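Local coordinates for aminopeptidase P; XAA-pro aminopeptidase (Streptococcus thermophilus, PDB 3IL0), which is probably a metal-dependent aminopeptidase of the peptidase M24B family, represented here by its N-terminal creatinase/prolidase-type domain alone, at residues E9-K14 / V44-N49; D21-T26 / T121-E126; K48-F53 / E87-E92. One frame throughout, in Å; residues are numbered along the deposited sequence.

Contacts 1 and 2 are buried and mainly apolar, contact 1 with a polar edge at Asp12 and Lys48, and both fill the same layer between the mixed sheet and the helices that cover one of its faces: helix 7-18 meets strand 42-47 in contact 1, and helix 123-128 meets strand 22-25 in contact 2. The two strands are neighbours in the sheet, with Ile46 paired to Leu23 through the backbone. Contact 3 differs in place and chemistry. It lies at the surface, where the turn out of strand 42-47 meets the end of helix 78-88, and it consists of a salt bridge. Lys48 and Asn49 belong to both contacts 1 and 3.

Contact 1 (E9-K14 / V44-N49); sequences ERFDAK and VFITKN
Ile46 lays its CD1 methyl over one face of the Phe11 ring, and this CH-pi contact carries most of the apolar side of the meeting. CD1 stands 3.7 Å from the Phe11 ring centroid, only 11° off the ring normal, so it sits almost over the middle. The branch point follows the rim of the same ring, with Ile46 CB 3.6 Å from Phe11 CE2, and Ile46 CG2 reaches the CD2-CE2 side. Phe11 CG lies anti to its backbone N (chi1 -165°), which carries the ring off helix 7-18 to meet the isoleucine coming from the opposite direction. Phe123 meets the same ring edge to face.

The polar side is looser. Asp12 OD2 comes within 3.4 Å of Lys48 O, but both are acceptors and cannot bond each other; a glycerol is modelled so close to OD2 that its bond there is doubtful. Lys48 NZ turns to the carbonyl of Leu20. Within 44-49, Thr47 OG1 accepts from Asn49 N at 3.0 Å, closing an ST turn, and also bonds Arg50 N.

The arrangement is a helix packed on a sheet, here in the alpha/beta N-terminal domain of the creatinase/prolidase type.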
# COMPACT_ATOMS: atom_id res chain seq x y z
N GLU A 9 5.64 -5.17 -11.33
CA GLU A 9 6.60 -6.26 -11.23
C GLU A 9 7.96 -5.79 -10.68
O GLU A 9 8.64 -6.57 -10.01
CB GLU A 9 6.75 -7.02 -12.55
CG GLU A 9 5.97 -8.36 -12.60
CD GLU A 9 4.65 -8.31 -13.43
OE1 GLU A 9 4.67 -7.88 -14.63
OE2 GLU A 9 3.59 -8.76 -12.88
N ARG A 10 8.36 -4.53 -10.92
CA ARG A 10 9.53 -4.02 -10.19
C ARG A 10 9.22 -4.03 -8.68
O ARG A 10 10.07 -4.39 -7.86
CB ARG A 10 9.89 -2.61 -10.61
CG ARG A 10 10.74 -2.49 -11.88
CD ARG A 10 10.44 -1.20 -12.62
NE ARG A 10 10.81 -1.31 -14.03
CZ ARG A 10 12.07 -1.20 -14.51
NH1 ARG A 10 13.11 -0.96 -13.69
NH2 ARG A 10 12.30 -1.32 -15.83
N PHE A 11 8.01 -3.59 -8.34
CA PHE A 11 7.60 -3.40 -6.96
C PHE A 11 7.81 -4.73 -6.22
O PHE A 11 8.47 -4.80 -5.19
CB PHE A 11 6.12 -2.96 -6.93
CG PHE A 11 5.67 -2.38 -5.59
CD1 PHE A 11 5.35 -1.04 -5.47
CD2 PHE A 11 5.57 -3.19 -4.45
CE1 PHE A 11 4.93 -0.52 -4.29
CE2 PHE A 11 5.16 -2.68 -3.23
CZ PHE A 11 4.82 -1.35 -3.15
N ASP A 12 7.24 -5.78 -6.80
CA ASP A 12 7.36 -7.14 -6.29
C ASP A 12 8.82 -7.54 -6.06
O ASP A 12 9.21 -8.02 -4.99
CB ASP A 12 6.70 -8.05 -7.30
CG ASP A 12 6.26 -9.37 -6.71
OD1 ASP A 12 7.15 -10.20 -6.38
OD2 ASP A 12 5.04 -9.60 -6.63
N ALA A 13 9.65 -7.32 -7.07
CA ALA A 13 11.06 -7.66 -6.94
C ALA A 13 11.72 -6.89 -5.76
O ALA A 13 12.61 -7.40 -5.04
CB ALA A 13 11.75 -7.36 -8.25
N LYS A 14 11.28 -5.66 -5.58
CA LYS A 14 11.89 -4.79 -4.59
C LYS A 14 11.46 -5.29 -3.20
O LYS A 14 12.26 -5.26 -2.27
CB LYS A 14 11.51 -3.33 -4.86
CG LYS A 14 12.28 -2.29 -4.04
CD LYS A 14 12.67 -1.04 -4.94
CE LYS A 14 13.91 -0.39 -4.39
NZ LYS A 14 13.51 0.29 -3.17
N VAL A 44 -2.91 2.34 -0.51
CA VAL A 44 -2.50 1.14 -1.22
C VAL A 44 -1.71 0.25 -0.27
O VAL A 44 -0.94 0.74 0.58
CB VAL A 44 -1.70 1.51 -2.46
CG1 VAL A 44 -0.87 0.33 -3.03
CG2 VAL A 44 -2.65 2.11 -3.45
N PHE A 45 -1.90 -1.05 -0.41
CA PHE A 45 -1.20 -1.98 0.40
C PHE A 45 -0.86 -3.15 -0.51
O PHE A 45 -1.76 -3.87 -0.91
CB PHE A 45 -2.06 -2.40 1.60
CG PHE A 45 -1.33 -3.28 2.60
CD1 PHE A 45 -0.44 -2.74 3.48
CD2 PHE A 45 -1.53 -4.64 2.62
CE1 PHE A 45 0.24 -3.54 4.40
CE2 PHE A 45 -0.85 -5.49 3.56
CZ PHE A 45 0.02 -4.93 4.45
N ILE A 46 0.43 -3.35 -0.81
CA ILE A 46 0.93 -4.38 -1.73
C ILE A 46 1.78 -5.40 -0.96
O ILE A 46 2.67 -5.04 -0.17
CB ILE A 46 1.75 -3.76 -2.93
CG1 ILE A 46 0.85 -2.83 -3.76
CG2 ILE A 46 2.31 -4.85 -3.91
CD1 ILE A 46 1.60 -2.09 -4.88
N THR A 47 1.46 -6.68 -1.20
CA THR A 47 2.22 -7.83 -0.70
C THR A 47 2.85 -8.65 -1.91
O THR A 47 2.63 -8.32 -3.08
CB THR A 47 1.27 -8.73 0.15
OG1 THR A 47 0.46 -9.52 -0.73
CG2 THR A 47 0.34 -7.83 1.02
N LYS A 48 3.61 -9.69 -1.60
CA LYS A 48 4.07 -10.57 -2.65
C LYS A 48 2.90 -11.19 -3.41
O LYS A 48 3.06 -11.50 -4.58
CB LYS A 48 4.97 -11.63 -2.09
CG LYS A 48 6.36 -11.03 -1.83
CD LYS A 48 7.35 -12.04 -1.37
CE LYS A 48 8.52 -11.36 -0.67
NZ LYS A 48 8.10 -11.11 0.74
N ASN A 49 1.72 -11.31 -2.77
CA ASN A 49 0.59 -11.86 -3.42
C ASN A 49 -0.60 -11.00 -3.68
O ASN A 49 -1.34 -11.39 -4.53
CB ASN A 49 0.26 -13.18 -2.78
CG ASN A 49 1.36 -14.18 -3.07
OD1 ASN A 49 1.74 -14.34 -4.26
ND2 ASN A 49 1.97 -14.73 -2.04

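Contact 2 (D21-T26 / T121-E126); sequences DALLVT and TNFMEE
Leu23 puts its CD2 methyl over one face of the Phe123 ring, shifted from the centre toward the rim. CD2 lies 3.6 Å from the Phe123 ring centroid and 23° off the normal, a CH-pi contact displaced toward one side of the ring. On that side the approach is close: Leu23 CD2 is 3.4 Å from Phe123 CD1 and 3.5 Å from Phe123 CE1, whereas CZ is reached at 4.0 Å. The two side chains come from opposite directions. Phe123 extends from its helix with CG anti to the backbone N (chi1 178°), which carries the ring across to the strand. Glu125 N bonds Asn122 O at 3.1 Å in this weakly bonded helical turn.

Strand 22-25 runs through the middle of the mixed sheet, between strands 42-47 and 93-97, and helix 123-128 covers it together with helix 7-18. This joins the last helix of this chain to its first strand, across 94 intervening residues, within the creatinase/prolidase-type N-terminal domain. Phe11 of helix 7-18 also packs on Leu23 and Val25, while Lys14 makes a cation-pi contact with the Phe123 ring.

Two residues further along the strand, Val25 faces the same helix. Its CG2 methyl lies 4.4 Å from Met124 SD, a more distant apolar contact than that of Leu23. The side chain of Met124 also touches Asn30, Tyr33 and Leu34 of helix 28-35, so three helices meet over this part of the strand.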
# COMPACT_ATOMS: atom_id res chain seq x y z
N ASP A 21 7.25 -8.28 3.67
CA ASP A 21 6.03 -8.98 3.22
C ASP A 21 5.01 -8.04 2.58
O ASP A 21 4.10 -8.49 1.83
CB ASP A 21 5.37 -9.63 4.40
CG ASP A 21 6.25 -10.68 5.02
OD1 ASP A 21 6.91 -11.38 4.23
OD2 ASP A 21 6.37 -10.75 6.25
N ALA A 22 5.12 -6.75 2.91
CA ALA A 22 4.17 -5.74 2.46
C ALA A 22 4.75 -4.30 2.55
O ALA A 22 5.69 -4.05 3.27
CB ALA A 22 2.90 -5.87 3.34
N LEU A 23 4.15 -3.40 1.80
CA LEU A 23 4.42 -2.00 1.88
C LEU A 23 3.11 -1.25 1.88
O LEU A 23 2.23 -1.46 1.02
CB LEU A 23 5.28 -1.52 0.72
CG LEU A 23 5.86 -0.10 0.87
CD1 LEU A 23 6.87 0.04 2.05
CD2 LEU A 23 6.43 0.32 -0.44
N LEU A 24 2.95 -0.40 2.87
CA LEU A 24 1.88 0.51 2.91
C LEU A 24 2.35 1.74 2.08
O LEU A 24 3.41 2.29 2.35
CB LEU A 24 1.65 0.87 4.37
CG LEU A 24 0.64 1.96 4.66
CD1 LEU A 24 -0.72 1.31 4.50
CD2 LEU A 24 0.81 2.61 6.06
N VAL A 25 1.53 2.16 1.13
CA VAL A 25 1.78 3.30 0.26
C VAL A 25 0.67 4.35 0.47
O VAL A 25 -0.48 4.09 0.20
CB VAL A 25 1.81 2.86 -1.24
CG1 VAL A 25 2.07 4.03 -2.14
CG2 VAL A 25 2.86 1.74 -1.43
N THR A 26 1.06 5.49 1.03
CA THR A 26 0.23 6.66 1.25
C THR A 26 0.91 7.72 0.36
O THR A 26 2.10 7.57 -0.04
CB THR A 26 0.31 7.08 2.73
OG1 THR A 26 1.70 7.02 3.16
CG2 THR A 26 -0.42 6.08 3.60
N THR A 121 13.43 4.03 3.08
CA THR A 121 13.90 5.26 2.46
C THR A 121 13.75 5.24 0.96
O THR A 121 14.38 4.43 0.29
CB THR A 121 15.37 5.48 2.73
OG1 THR A 121 15.55 5.45 4.15
CG2 THR A 121 15.81 6.82 2.19
N ASN A 122 12.95 6.15 0.42
CA ASN A 122 12.78 6.30 -1.02
C ASN A 122 12.43 5.02 -1.78
O ASN A 122 12.87 4.85 -2.91
CB ASN A 122 14.07 6.87 -1.59
CG ASN A 122 14.31 8.30 -1.19
OD1 ASN A 122 13.41 9.00 -0.69
ND2 ASN A 122 15.53 8.75 -1.41
N PHE A 123 11.70 4.08 -1.19
CA PHE A 123 11.40 2.81 -1.90
C PHE A 123 10.70 3.10 -3.23
O PHE A 123 11.06 2.57 -4.28
CB PHE A 123 10.47 1.98 -1.01
CG PHE A 123 10.01 0.66 -1.59
CD1 PHE A 123 9.01 0.61 -2.57
CD2 PHE A 123 10.53 -0.53 -1.08
CE1 PHE A 123 8.53 -0.61 -3.06
CE2 PHE A 123 10.05 -1.80 -1.56
CZ PHE A 123 9.06 -1.83 -2.55
N MET A 124 9.69 3.97 -3.16
CA MET A 124 8.89 4.36 -4.33
C MET A 124 9.63 5.19 -5.35
O MET A 124 9.17 5.29 -6.49
CB MET A 124 7.61 5.14 -3.91
CG MET A 124 6.52 4.24 -3.21
SD MET A 124 5.83 3.07 -4.38
CE MET A 124 5.63 4.15 -5.83
N GLU A 125 10.76 5.77 -4.93
CA GLU A 125 11.53 6.72 -5.75
C GLU A 125 12.08 6.10 -7.03
O GLU A 125 11.98 6.69 -8.09
CB GLU A 125 12.65 7.36 -4.90
CG GLU A 125 12.87 8.84 -5.14
CD GLU A 125 14.21 9.20 -5.81
OE1 GLU A 125 15.29 8.97 -5.19
OE2 GLU A 125 14.17 9.78 -6.93
N GLU A 126 12.66 4.92 -6.92
CA GLU A 126 13.16 4.18 -8.10
C GLU A 126 12.02 3.77 -8.97
O GLU A 126 12.04 3.97 -10.19
CB GLU A 126 13.90 2.90 -7.74
CG GLU A 126 13.61 2.39 -6.34
CD GLU A 126 14.30 3.26 -5.25
OE1 GLU A 126 15.19 2.74 -4.51
OE2 GLU A 126 13.97 4.47 -5.15

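Contact 3 (K48-F53 / E87-E92); sequences KNRRLF and EVDKLE
Arg50 and Asp89 meet in a two-pronged salt bridge, the guanidinium offering its NE side rather than its two terminal nitrogens. Arg50 NE gives its hydrogen to Asp89 OD2 at 2.6 Å, with an N-H...O angle of 164°. Arg50 NH2 bonds Asp89 OD1 at 2.7 Å and is straighter still, at 170°. Each carboxylate oxygen therefore has its own donor, and each accepts on its syn lone pair, the side facing the other oxygen. The two flat groups lie nearly in one plane, only 9° apart, with the carboxylate at the edge of the guanidinium. Such a side-on match fixes the rotation of both groups, and the two opposite charges would be expected to favour the ionised forms of each.

The arginine reaches out through a chain extended from CG to NE, while Asp89 comes from the opposite direction. Around the bridge other donors and acceptors are matched as well. Next to Arg50, Arg51 NH1 is satisfied by the carbonyl oxygen of Gly69. On the other side Lys90 N bonds Glu87 O at 3.1 Å, and Lys90, with positive phi, is the first residue to leave helical angles, in a Schellman motif. Further on, Glu92 N is satisfied by Asp21 OD2, and Glu92 OE2 bonds Thr116 OG1.

At the surface of the domain, the bridge thus spans from the turn joining strands 42-47 and 51-55 to the C-terminal end of helix 78-88, whose Phe85 packs against both Arg50 and Leu52, before the chain enters strand 93-97.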
# COMPACT_ATOMS: atom_id res chain seq x y z
N LYS A 48 3.61 -9.69 -1.60
CA LYS A 48 4.07 -10.57 -2.65
C LYS A 48 2.90 -11.19 -3.41
O LYS A 48 3.06 -11.50 -4.58
CB LYS A 48 4.97 -11.63 -2.09
CG LYS A 48 6.36 -11.03 -1.83
CD LYS A 48 7.35 -12.04 -1.37
CE LYS A 48 8.52 -11.36 -0.67
NZ LYS A 48 8.10 -11.11 0.74
N ASN A 49 1.72 -11.31 -2.77
CA ASN A 49 0.59 -11.86 -3.42
C ASN A 49 -0.60 -11.00 -3.68
O ASN A 49 -1.34 -11.39 -4.53
CB ASN A 49 0.26 -13.18 -2.78
CG ASN A 49 1.36 -14.18 -3.07
OD1 ASN A 49 1.74 -14.34 -4.26
ND2 ASN A 49 1.97 -14.73 -2.04
N ARG A 50 -0.80 -9.85 -3.02
CA ARG A 50 -1.98 -9.03 -3.34
C ARG A 50 -1.61 -7.62 -3.64
O ARG A 50 -0.52 -7.14 -3.33
CB ARG A 50 -2.98 -8.98 -2.18
CG ARG A 50 -3.08 -10.19 -1.34
CD ARG A 50 -4.31 -10.05 -0.41
NE ARG A 50 -4.48 -11.25 0.39
CZ ARG A 50 -5.39 -12.20 0.20
NH1 ARG A 50 -6.25 -12.14 -0.77
NH2 ARG A 50 -5.42 -13.27 0.98
N ARG A 51 -2.58 -6.93 -4.20
CA ARG A 51 -2.50 -5.52 -4.35
C ARG A 51 -3.85 -5.01 -3.92
O ARG A 51 -4.87 -5.35 -4.53
CB ARG A 51 -2.24 -5.15 -5.80
CG ARG A 51 -0.97 -5.76 -6.36
CD ARG A 51 -0.57 -5.07 -7.63
NE ARG A 51 0.45 -5.89 -8.26
CZ ARG A 51 0.24 -6.80 -9.21
NH1 ARG A 51 -0.96 -6.99 -9.72
NH2 ARG A 51 1.27 -7.51 -9.64
N LEU A 52 -3.87 -4.19 -2.87
CA LEU A 52 -5.10 -3.64 -2.37
C LEU A 52 -5.17 -2.15 -2.62
O LEU A 52 -4.19 -1.40 -2.43
CB LEU A 52 -5.21 -3.90 -0.87
CG LEU A 52 -5.15 -5.34 -0.37
CD1 LEU A 52 -5.43 -5.35 1.13
CD2 LEU A 52 -6.15 -6.28 -1.19
N PHE A 53 -6.35 -1.71 -3.01
CA PHE A 53 -6.60 -0.28 -3.16
C PHE A 53 -7.77 0.02 -2.25
O PHE A 53 -8.83 -0.60 -2.40
CB PHE A 53 -6.95 0.06 -4.63
CG PHE A 53 -7.25 1.51 -4.86
CD1 PHE A 53 -6.28 2.36 -5.39
CD2 PHE A 53 -8.51 2.04 -4.54
CE1 PHE A 53 -6.56 3.70 -5.61
CE2 PHE A 53 -8.78 3.38 -4.72
CZ PHE A 53 -7.81 4.21 -5.27
N GLU A 87 -3.13 -10.56 9.14
CA GLU A 87 -3.49 -11.74 9.85
C GLU A 87 -3.87 -12.93 9.03
O GLU A 87 -3.31 -14.00 9.23
CB GLU A 87 -4.70 -11.46 10.68
CG GLU A 87 -4.28 -10.97 11.96
CD GLU A 87 -5.41 -10.93 12.92
OE1 GLU A 87 -5.85 -9.77 13.17
OE2 GLU A 87 -5.81 -12.06 13.41
N VAL A 88 -4.81 -12.77 8.11
CA VAL A 88 -5.21 -13.91 7.32
C VAL A 88 -3.98 -14.48 6.59
O VAL A 88 -3.73 -15.70 6.66
CB VAL A 88 -6.43 -13.65 6.42
CG1 VAL A 88 -6.65 -14.81 5.47
CG2 VAL A 88 -7.69 -13.42 7.32
N ASP A 89 -3.20 -13.61 5.95
CA ASP A 89 -2.00 -14.01 5.20
C ASP A 89 -0.78 -14.26 6.07
O ASP A 89 0.24 -14.71 5.60
CB ASP A 89 -1.69 -13.01 4.13
CG ASP A 89 -2.79 -12.93 3.05
OD1 ASP A 89 -3.76 -13.78 3.04
OD2 ASP A 89 -2.72 -12.00 2.22
N LYS A 90 -0.89 -14.01 7.34
CA LYS A 90 0.17 -14.36 8.26
C LYS A 90 1.48 -13.58 7.94
O LYS A 90 2.56 -14.15 7.92
CB LYS A 90 0.40 -15.88 8.18
CG LYS A 90 -0.64 -16.73 8.97
CD LYS A 90 -0.99 -17.99 8.23
CE LYS A 90 0.04 -19.13 8.14
NZ LYS A 90 -0.76 -20.47 7.92
N LEU A 91 1.39 -12.29 7.67
CA LEU A 91 2.57 -11.54 7.20
C LEU A 91 3.30 -11.06 8.45
O LEU A 91 2.70 -10.92 9.48
CB LEU A 91 2.16 -10.41 6.27
CG LEU A 91 1.36 -10.82 5.03
CD1 LEU A 91 1.12 -9.65 4.10
CD2 LEU A 91 2.07 -11.92 4.26
N GLU A 92 4.60 -10.81 8.37
CA GLU A 92 5.32 -10.34 9.54
C GLU A 92 5.88 -8.90 9.48
O GLU A 92 5.81 -8.16 10.45
CB GLU A 92 6.46 -11.31 9.79
CG GLU A 92 7.38 -10.86 10.89
CD GLU A 92 6.64 -10.48 12.16
OE1 GLU A 92 5.56 -11.10 12.42
OE2 GLU A 92 7.12 -9.59 12.91